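Long-range contacts in inositol-1-monophosphatase (Nostoc sp., PDB 5ZHH), which probably hydrolyses inositol monophosphates to free inositol and phosphate, as its family does with the help of metal ions such as magnesium: residues D204-R209 with I245-G250; Y233-L238 with N255-L260. All coordinates share one frame; numbering follows the deposited sequence.

Contact 1: D204-R209 with I245-G250; sequences DGYWER and ILATNG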
loop_
_atom_site.group_PDB
_atom_site.type_symbol
_atom_site.label_atom_id
_atom_site.label_comp_id
_atom_site.label_asym_id
_atom_site.label_seq_id
_atom_site.Cartn_x
_atom_site.Cartn_y
_atom_site.Cartn_z
ATOM N N ASP A 204 12.865 13.606 -18.096
ATOM C CA ASP A 204 12.526 14.539 -19.156
ATOM C C ASP A 204 12.639 13.928 -20.540
ATOM O O ASP A 204 12.096 14.492 -21.490
ATOM C CB ASP A 204 13.420 15.778 -19.055
ATOM C CG ASP A 204 13.363 16.406 -17.679
ATOM O OD1 ASP A 204 12.244 16.755 -17.221
ATOM O OD2 ASP A 204 14.425 16.526 -17.044
ATOM N N GLY A 205 13.303 12.788 -20.675
ATOM C CA GLY A 205 13.513 12.211 -21.985
ATOM C C GLY A 205 14.143 10.843 -21.886
ATOM O O GLY A 205 14.769 10.491 -20.882
ATOM N N TYR A 206 13.969 10.081 -22.958
ATOM C CA TYR A 206 14.376 8.689 -23.034
ATOM C C TYR A 206 14.754 8.403 -24.480
ATOM O O TYR A 206 14.103 8.903 -25.401
ATOM C CB TYR A 206 13.238 7.771 -22.546
ATOM C CG TYR A 206 13.274 6.346 -23.071
ATOM C CD1 TYR A 206 14.266 5.456 -22.674
ATOM C CD2 TYR A 206 12.307 5.896 -23.969
ATOM C CE1 TYR A 206 14.288 4.150 -23.155
ATOM C CE2 TYR A 206 12.326 4.599 -24.456
ATOM C CZ TYR A 206 13.313 3.738 -24.050
ATOM O OH TYR A 206 13.337 2.455 -24.544
ATOM N N TRP A 207 15.842 7.662 -24.679
ATOM C CA TRP A 207 16.202 7.193 -26.010
ATOM C C TRP A 207 16.771 5.790 -25.890
ATOM O O TRP A 207 17.348 5.431 -24.862
ATOM C CB TRP A 207 17.206 8.127 -26.707
ATOM C CG TRP A 207 18.630 7.870 -26.333
ATOM C CD1 TRP A 207 19.545 7.114 -27.025
ATOM C CD2 TRP A 207 19.310 8.356 -25.171
ATOM N NE1 TRP A 207 20.751 7.111 -26.365
ATOM C CE2 TRP A 207 20.636 7.866 -25.226
ATOM C CE3 TRP A 207 18.932 9.171 -24.095
ATOM C CZ2 TRP A 207 21.580 8.150 -24.239
ATOM C CZ3 TRP A 207 19.870 9.450 -23.113
ATOM C CH2 TRP A 207 21.185 8.941 -23.195
ATOM N N GLU A 208 16.603 4.995 -26.945
ATOM C CA GLU A 208 17.135 3.640 -26.916
ATOM C C GLU A 208 17.146 3.068 -28.327
ATOM O O GLU A 208 16.326 3.447 -29.169
ATOM C CB GLU A 208 16.310 2.736 -25.978
ATOM C CG GLU A 208 16.986 1.402 -25.714
ATOM C CD GLU A 208 16.431 0.659 -24.515
ATOM O OE1 GLU A 208 15.381 1.065 -23.958
ATOM O OE2 GLU A 208 17.059 -0.345 -24.127
ATOM N N ARG A 209 18.094 2.170 -28.576
ATOM C CA ARG A 209 18.128 1.373 -29.790
ATOM C C ARG A 209 17.927 -0.093 -29.442
ATOM O O ARG A 209 18.070 -0.507 -28.286
ATOM C CB ARG A 209 19.451 1.554 -30.549
ATOM C CG ARG A 209 20.668 1.018 -29.816
ATOM C CD ARG A 209 21.872 0.864 -30.741
ATOM N NE ARG A 209 21.684 -0.188 -31.736
ATOM C CZ ARG A 209 21.914 -1.478 -31.513
ATOM N NH1 ARG A 209 22.340 -1.892 -30.324
ATOM N NH2 ARG A 209 21.715 -2.361 -32.483
ATOM N N ILE A 245 14.182 4.776 -30.791
ATOM C CA ILE A 245 13.121 5.640 -30.293
ATOM C C ILE A 245 13.747 6.808 -29.540
ATOM O O ILE A 245 14.734 6.645 -28.813
ATOM C CB ILE A 245 12.134 4.850 -29.405
ATOM C CG1 ILE A 245 11.024 5.779 -28.899
ATOM C CG2 ILE A 245 12.881 4.184 -28.247
ATOM C CD1 ILE A 245 9.825 5.053 -28.282
ATOM N N LEU A 246 13.183 7.997 -29.745
ATOM C CA LEU A 246 13.511 9.192 -28.972
ATOM C C LEU A 246 12.208 9.733 -28.404
ATOM O O LEU A 246 11.304 10.086 -29.167
ATOM C CB LEU A 246 14.194 10.251 -29.841
ATOM C CG LEU A 246 14.349 11.643 -29.222
ATOM C CD1 LEU A 246 15.221 11.558 -27.972
ATOM C CD2 LEU A 246 14.956 12.616 -30.234
ATOM N N ALA A 247 12.105 9.793 -27.077
ATOM C CA ALA A 247 10.832 10.080 -26.416
ATOM C C ALA A 247 11.058 11.068 -25.282
ATOM O O ALA A 247 11.788 10.765 -24.334
ATOM C CB ALA A 247 10.202 8.788 -25.886
ATOM N N THR A 248 10.447 12.253 -25.375
ATOM C CA THR A 248 10.745 13.330 -24.436
ATOM C C THR A 248 9.475 14.062 -24.038
ATOM O O THR A 248 8.385 13.806 -24.563
ATOM C CB THR A 248 11.732 14.347 -25.024
ATOM O OG1 THR A 248 11.055 15.147 -25.999
ATOM C CG2 THR A 248 12.938 13.655 -25.666
ATOM N N ASN A 249 9.646 15.025 -23.127
ATOM C CA ASN A 249 8.574 15.935 -22.740
ATOM C C ASN A 249 8.200 16.915 -23.843
ATOM O O ASN A 249 7.254 17.681 -23.652
ATOM C CB ASN A 249 8.953 16.720 -21.474
ATOM C CG ASN A 249 10.165 17.640 -21.668
ATOM O OD1 ASN A 249 10.664 17.827 -22.780
ATOM N ND2 ASN A 249 10.635 18.229 -20.565
ATOM N N GLY A 250 8.906 16.929 -24.971
ATOM C CA GLY A 250 8.554 17.851 -26.035
ATOM C C GLY A 250 9.358 19.136 -26.010
ATOM O O GLY A 250 9.644 19.711 -27.065
#
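Strands 205-208 and 245-248 run antiparallel at 174°, their axes 4.5 Å apart at the closest, held by four backbone hydrogen bonds in two reciprocal pairs, Tyr-206 with Ala-247 and Glu-208 with Ile-245. A fifth bond, from Asn-249 N to Asp-204 O, continues the pairing one step beyond the strands, its donor lying above the carbonyl plane. On one face the Tyr-206 ring, its CG anti to the backbone N (chi1 156°), lies along its own strand, and CD2 brings its edge to Ala-247 CB at 4.1 Å. Ile-245 crosses it at about a right angle, with CG2 3.9 Å from Tyr-206 CE2. At the tip, Tyr-206 OH donates to Glu-208 OE1 over 2.5 Å, with the carboxylate oxygen in the ring plane and using its anti lone pair. The two strands are neighbours in the mixed sheet of the C-terminal half of the inositol monophosphatase fold, and helices 191-199 and 213-225 pack on this face. A leucine in place of Tyr-206 would remove the hydroxyl and probably leave the buried Glu-208 carboxylate less firmly oriented. The other face carries Trp-207 and Leu-246, which meet through CB and CD1 at 4.2 Å before the indole leads away to bond Asn-171. Next to them Gly-205 lies against Thr-248, CA to CA 3.9 Å, and a CB on the glycine would crowd Thr-248 CG2. At the end of the pairing, Asp-204 and Asn-249 point the same way without bonding each other; Ser-146 bonds both side chains, through Asp-204 OD1 and Asn-249 ND2.

Contact 2: Y233-L238 with N255-L260; sequences YDSTPL and NLSRAL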
loop_
_atom_site.group_PDB
_atom_site.type_symbol
_atom_site.label_atom_id
_atom_site.label_comp_id
_atom_site.label_asym_id
_atom_site.label_seq_id
_atom_site.Cartn_x
_atom_site.Cartn_y
_atom_site.Cartn_z
ATOM N N TYR A 233 15.749 9.346 -33.791
ATOM C CA TYR A 233 16.811 10.146 -33.184
ATOM C C TYR A 233 16.932 11.515 -33.851
ATOM O O TYR A 233 17.177 12.522 -33.174
ATOM C CB TYR A 233 18.153 9.417 -33.256
ATOM C CG TYR A 233 18.376 8.278 -32.273
ATOM C CD1 TYR A 233 17.312 7.624 -31.633
ATOM C CD2 TYR A 233 19.666 7.842 -32.001
ATOM C CE1 TYR A 233 17.558 6.568 -30.741
ATOM C CE2 TYR A 233 19.913 6.800 -31.135
ATOM C CZ TYR A 233 18.864 6.163 -30.506
ATOM O OH TYR A 233 19.155 5.122 -29.646
ATOM N N ASP A 234 16.770 11.578 -35.176
ATOM C CA ASP A 234 16.958 12.822 -35.916
ATOM C C ASP A 234 15.687 13.652 -36.028
ATOM O O ASP A 234 15.662 14.617 -36.803
ATOM C CB ASP A 234 17.509 12.540 -37.320
ATOM C CG ASP A 234 16.564 11.710 -38.176
ATOM O OD1 ASP A 234 15.447 11.393 -37.728
ATOM O OD2 ASP A 234 16.944 11.368 -39.312
ATOM N N SER A 235 14.641 13.299 -35.278
ATOM C CA SER A 235 13.350 13.979 -35.208
ATOM C C SER A 235 12.471 13.737 -36.430
ATOM O O SER A 235 11.393 14.329 -36.519
ATOM C CB SER A 235 13.486 15.492 -34.987
ATOM O OG SER A 235 14.026 15.761 -33.707
ATOM N N THR A 236 12.881 12.889 -37.370
ATOM C CA THR A 236 11.939 12.400 -38.361
ATOM C C THR A 236 10.994 11.409 -37.674
ATOM O O THR A 236 11.264 10.974 -36.553
ATOM C CB THR A 236 12.681 11.755 -39.531
ATOM O OG1 THR A 236 13.406 10.608 -39.073
ATOM C CG2 THR A 236 13.646 12.757 -40.173
ATOM N N PRO A 237 9.854 11.082 -38.295
ATOM C CA PRO A 237 8.831 10.295 -37.587
ATOM C C PRO A 237 9.346 8.963 -37.052
ATOM O O PRO A 237 10.249 8.340 -37.615
ATOM C CB PRO A 237 7.743 10.082 -38.645
ATOM C CG PRO A 237 7.905 11.207 -39.596
ATOM C CD PRO A 237 9.341 11.634 -39.565
ATOM N N LEU A 238 8.738 8.530 -35.947
ATOM C CA LEU A 238 9.086 7.257 -35.329
ATOM C C LEU A 238 8.924 6.112 -36.317
ATOM O O LEU A 238 7.913 6.020 -37.020
ATOM C CB LEU A 238 8.203 7.015 -34.107
ATOM C CG LEU A 238 8.381 5.674 -33.391
ATOM C CD1 LEU A 238 9.738 5.630 -32.740
ATOM C CD2 LEU A 238 7.280 5.463 -32.360
ATOM N N ASN A 255 16.677 19.669 -28.485
ATOM C CA ASN A 255 18.010 19.712 -27.893
ATOM C C ASN A 255 18.590 18.310 -27.770
ATOM O O ASN A 255 19.764 18.084 -28.081
ATOM C CB ASN A 255 17.955 20.377 -26.520
ATOM C CG ASN A 255 17.407 21.796 -26.570
ATOM O OD1 ASN A 255 16.525 22.147 -25.789
ATOM N ND2 ASN A 255 17.930 22.615 -27.472
ATOM N N LEU A 256 17.781 17.354 -27.319
ATOM C CA LEU A 256 18.266 15.984 -27.200
ATOM C C LEU A 256 18.533 15.379 -28.574
ATOM O O LEU A 256 19.519 14.657 -28.760
ATOM C CB LEU A 256 17.260 15.147 -26.407
ATOM C CG LEU A 256 17.614 13.692 -26.094
ATOM C CD1 LEU A 256 19.038 13.565 -25.583
ATOM C CD2 LEU A 256 16.625 13.146 -25.061
ATOM N N SER A 257 17.673 15.670 -29.552
ATOM C CA SER A 257 17.911 15.168 -30.901
ATOM C C SER A 257 19.241 15.688 -31.448
ATOM O O SER A 257 20.025 14.925 -32.025
ATOM C CB SER A 257 16.746 15.563 -31.812
ATOM O OG SER A 257 16.978 15.158 -33.149
ATOM N N ARG A 258 19.524 16.979 -31.244
ATOM C CA ARG A 258 20.798 17.546 -31.687
ATOM C C ARG A 258 21.977 16.826 -31.037
ATOM O O ARG A 258 22.954 16.476 -31.708
ATOM C CB ARG A 258 20.855 19.047 -31.381
ATOM C CG ARG A 258 22.248 19.637 -31.678
ATOM C CD ARG A 258 22.350 21.136 -31.416
ATOM N NE ARG A 258 22.472 21.491 -30.003
ATOM C CZ ARG A 258 23.630 21.583 -29.355
ATOM N NH1 ARG A 258 24.773 21.320 -29.977
ATOM N NH2 ARG A 258 23.637 21.922 -28.066
ATOM N N ALA A 259 21.901 16.593 -29.723
ATOM C CA ALA A 259 22.976 15.881 -29.037
ATOM C C ALA A 259 23.173 14.486 -29.622
ATOM O O ALA A 259 24.310 14.038 -29.812
ATOM C CB ALA A 259 22.687 15.805 -27.541
ATOM N N LEU A 260 22.073 13.799 -29.940
ATOM C CA LEU A 260 22.166 12.473 -30.549
ATOM C C LEU A 260 22.770 12.532 -31.953
ATOM O O LEU A 260 23.395 11.561 -32.399
ATOM C CB LEU A 260 20.784 11.812 -30.560
ATOM C CG LEU A 260 20.279 11.444 -29.160
ATOM C CD1 LEU A 260 18.823 10.954 -29.178
ATOM C CD2 LEU A 260 21.187 10.405 -28.506
#
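Ser-257 and Leu-260, one turn apart on helix 253-261, both point toward the loop at 233-235, one presenting a hydroxyl and the other a methyl. Leu-260 crosses Tyr-233 at about a right angle, and its CD1 sits over one face of the ring, 4.1 Å from CG and offset toward the rim, so the touch falls at the root of the ring rather than at its hydroxyl end. Ser-257 OG, anti to its own backbone N (chi1 177°), reaches across instead to the tyrosine's main chain, donating to Tyr-233 O over 2.6 Å, in the carbonyl plane and on a lone pair. Ser-235 comes to the same hydroxyl tip to tip, OG to OG 3.1 Å, its own OG anti to the carbonyl carbon. Next to it Asp-234 OD1 forms an Asx turn, accepting from Thr-236 N, which lies above the carboxylate plane, and from Thr-236 OG1 on its syn lone pair. The Ser-257 and Leu-260 contacts join the loop after strand 229-231 to the helix that follows strand 245-248, with Leu-246 packed beneath both side chains. Because Ser-257 OG spends its proton on Tyr-233 O, a buried helix residue is tied to the loop through one short, directional bond, and its oxygen remains a possible acceptor for the more exposed Ser-235, whose proton the geometry does not assign.

Going from the N terminus, strand 205-208 comes first, and contact 1 closes the loop that runs through helix 213-225 and strand 229-231 before returning at 245-248. Contact 2 closes a shorter loop, from 233-238 through strand 245-248 to 255-260 on helix 253-261. Each contact thus has one segment inside the other's loop, and the two cross along the chain. Their centres are about 9 Å apart. Tyr-233 joins them directly: its OH packs 3.3 Å from Trp-207 CD1, the two rings meeting with planes at about 80°, while its CE1 lies against Ile-245 O. Sheet, edge loop and helix 253-261 are thereby brought together on the Trp-207 and Leu-246 face of the sheet.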